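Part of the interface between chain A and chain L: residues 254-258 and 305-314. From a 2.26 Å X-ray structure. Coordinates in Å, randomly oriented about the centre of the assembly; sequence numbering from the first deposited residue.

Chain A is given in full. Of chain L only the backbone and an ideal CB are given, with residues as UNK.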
# COMPACT_ATOMS: atom_id res chain seq x y z
N VAL A 254 -12.23 -0.53 10.51
CA VAL A 254 -10.97 0.15 10.78
C VAL A 254 -10.84 1.42 9.93
O VAL A 254 -10.94 1.37 8.71
CB VAL A 254 -9.74 -0.79 10.56
CG1 VAL A 254 -9.64 -1.22 9.10
CG2 VAL A 254 -8.47 -0.09 11.01
N THR A 255 -10.61 2.55 10.59
CA THR A 255 -10.49 3.83 9.89
C THR A 255 -9.06 4.28 9.64
O THR A 255 -8.84 5.26 8.94
CB THR A 255 -11.22 4.95 10.66
OG1 THR A 255 -10.54 5.19 11.90
CG2 THR A 255 -12.65 4.56 10.97
N LYS A 256 -8.09 3.57 10.21
CA LYS A 256 -6.69 3.93 10.02
C LYS A 256 -6.06 3.06 8.92
O LYS A 256 -6.55 1.98 8.61
CB LYS A 256 -5.92 3.76 11.33
CG LYS A 256 -6.57 4.46 12.52
CD LYS A 256 -6.93 5.90 12.19
CE LYS A 256 -5.70 6.77 12.05
NZ LYS A 256 -5.27 7.29 13.37
N PRO A 257 -4.96 3.54 8.32
CA PRO A 257 -4.26 2.81 7.25
C PRO A 257 -3.86 1.39 7.65
O PRO A 257 -3.30 1.17 8.73
CB PRO A 257 -3.04 3.68 6.97
CG PRO A 257 -3.53 5.06 7.33
CD PRO A 257 -4.28 4.81 8.61
N VAL A 258 -4.13 0.44 6.77
CA VAL A 258 -3.78 -0.95 7.01
C VAL A 258 -3.19 -1.59 5.75
O VAL A 258 -3.83 -1.62 4.70
CB VAL A 258 -5.00 -1.78 7.45
CG1 VAL A 258 -4.61 -3.26 7.62
CG2 VAL A 258 -5.54 -1.22 8.76
N UNK L 305 -9.78 8.10 -3.40
CA UNK L 305 -9.31 9.02 -2.37
C UNK L 305 -8.82 8.24 -1.15
O UNK L 305 -7.72 8.49 -0.65
CB UNK L 305 -10.42 10.00 -1.97
N UNK L 306 -9.65 7.31 -0.69
CA UNK L 306 -9.32 6.48 0.46
C UNK L 306 -7.99 5.72 0.26
O UNK L 306 -7.18 5.65 1.19
CB UNK L 306 -10.46 5.49 0.72
N UNK L 307 -7.78 5.17 -0.93
CA UNK L 307 -6.55 4.44 -1.21
C UNK L 307 -5.36 5.38 -1.14
O UNK L 307 -4.30 5.01 -0.67
CB UNK L 307 -6.62 3.76 -2.58
N UNK L 308 -5.55 6.61 -1.61
CA UNK L 308 -4.46 7.57 -1.57
C UNK L 308 -4.07 7.92 -0.13
O UNK L 308 -2.89 7.93 0.22
CB UNK L 308 -4.85 8.84 -2.33
N UNK L 309 -5.07 8.19 0.71
CA UNK L 309 -4.79 8.54 2.10
C UNK L 309 -4.23 7.37 2.93
O UNK L 309 -3.42 7.59 3.82
CB UNK L 309 -6.07 9.06 2.76
N UNK L 310 -4.65 6.14 2.65
CA UNK L 310 -4.12 5.01 3.41
C UNK L 310 -2.62 4.90 3.15
O UNK L 310 -1.85 4.53 4.03
CB UNK L 310 -4.84 3.71 3.04
N UNK L 311 -2.24 5.24 1.93
CA UNK L 311 -0.86 5.18 1.47
C UNK L 311 0.05 6.28 2.04
O UNK L 311 1.09 5.99 2.63
CB UNK L 311 -0.84 5.26 -0.06
N UNK L 312 -0.34 7.54 1.87
CA UNK L 312 0.47 8.65 2.35
C UNK L 312 0.40 8.92 3.86
O UNK L 312 1.31 9.52 4.42
CB UNK L 312 0.05 9.92 1.60
N UNK L 313 -0.68 8.49 4.51
CA UNK L 313 -0.85 8.70 5.96
C UNK L 313 -0.39 7.54 6.83
O UNK L 313 -0.49 7.61 8.06
CB UNK L 313 -2.32 8.98 6.26
N UNK L 314 0.12 6.47 6.22
CA UNK L 314 0.57 5.31 6.98
C UNK L 314 1.65 5.66 8.00
O UNK L 314 2.55 6.46 7.73
CB UNK L 314 1.09 4.24 6.02

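Chain A brings an irregular segment against the last turns of a chain L helix, and its one real protrusion is the ring of Pro257(A), whose CA-to-CB bond points toward chain L. Carbonyl oxygens of Thr255(A) and Lys256(A) offer acceptors nearby.

Position 305 lies on the helix with nothing of chain A within 5.5 Å of its ideal CB. The residue is Leu305(L), which touches nothing on chain A here.

Position 306 is more demanding. Its CB points sideways and is far from any partner, so a short side chain would leave the space empty, whereas a long one could extend to the carbonyls. A long donor such as lysine or arginine would suit. The residue is Lys306(L). Its outer chain runs extended, with chi3 and chi4 both t, and brings NZ to 3.4 Å from Thr255(A) O. NZ donates to a water 2.6 Å away, and that water in turn gives a weak hydrogen bond to Lys256(A) O at 3.0 Å, so the ammonium reaches chain A partly through solvent.

Positions 307 and 308 are out of reach, and any helix-compatible residue would satisfy this contact; they are Ala307(L) and Ile308(L). Position 309 points sideways with no neighbour near its CB, leaving the choice wide. Thr309(L) contributes mainly backbone: its O lies 4.3 Å from Pro257(A) CG.

At position 310 the helix comes closest, CA to CA 4.4 Å from Pro257(A), and the ideal CB is 4.3 Å from Pro257(A) CB. With CB sideways, small residues such as alanine, serine or asparagine would fit beside the ring, and a polar end could meet the Lys256(A) carbonyl through a water. It is Asn310(L), chi1 m. Its OD1 lies too far from that carbonyl for direct contact; it accepts from the same water at 2.9 Å and takes a weak hydrogen bond from Lys306(L) NZ at 3.4 Å. Its backbone O packs 3.3 Å from Pro257(A) CB.

Positions 311 and 312 point away, so chain A does not select them: Phe311(L) and Ile312(L).

Position 313 leaves the helix with CB toward the ring, 4.2 Å from Pro257(A) CG. Small or polar residues fit, provided their ends can turn aside. Asp313(L) offers CB to the proline, while both carboxylate oxygens are hydrogen-bonded elsewhere in the structure.

At position 314 CB is sideways, 4.3 Å from Pro257(A) CB, which suits a small apolar group. Ala314(L) supplies a methyl for that apolar contact.

Chain L 305-314: LKAITNFIDA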
# COMPACT_ATOMS: atom_id res chain seq x y z
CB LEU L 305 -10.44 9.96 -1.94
CG LEU L 305 -10.15 10.86 -0.73
CD1 LEU L 305 -9.00 11.81 -1.04
CD2 LEU L 305 -11.41 11.62 -0.35
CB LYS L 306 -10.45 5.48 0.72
CG LYS L 306 -11.04 5.54 2.13
CD LYS L 306 -10.00 5.25 3.21
CE LYS L 306 -10.63 5.25 4.59
NZ LYS L 306 -9.62 5.12 5.68
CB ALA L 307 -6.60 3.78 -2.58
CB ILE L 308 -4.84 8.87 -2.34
CG1 ILE L 308 -4.92 8.56 -3.84
CG2 ILE L 308 -3.81 9.97 -2.07
CD1 ILE L 308 -5.42 9.71 -4.69
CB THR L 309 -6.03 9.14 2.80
OG1 THR L 309 -7.08 8.17 2.84
CG2 THR L 309 -6.52 10.36 2.04
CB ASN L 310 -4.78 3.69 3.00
CG ASN L 310 -6.21 3.57 3.50
OD1 ASN L 310 -6.54 4.03 4.60
ND2 ASN L 310 -7.07 2.95 2.70
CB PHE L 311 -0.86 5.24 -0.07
CG PHE L 311 0.50 5.12 -0.69
CD1 PHE L 311 0.95 6.09 -1.59
CD2 PHE L 311 1.31 4.02 -0.44
CE1 PHE L 311 2.19 5.96 -2.22
CE2 PHE L 311 2.55 3.89 -1.06
CZ PHE L 311 2.99 4.86 -1.95
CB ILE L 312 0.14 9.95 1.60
CG1 ILE L 312 -1.34 10.28 1.76
CG2 ILE L 312 0.50 9.80 0.12
CD1 ILE L 312 -1.78 11.55 1.04
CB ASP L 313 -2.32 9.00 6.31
CG ASP L 313 -2.84 10.28 5.66
OD1 ASP L 313 -2.05 11.21 5.43
OD2 ASP L 313 -4.07 10.35 5.41
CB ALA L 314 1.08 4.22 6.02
O HOH W 1 -8.49 2.88 6.49
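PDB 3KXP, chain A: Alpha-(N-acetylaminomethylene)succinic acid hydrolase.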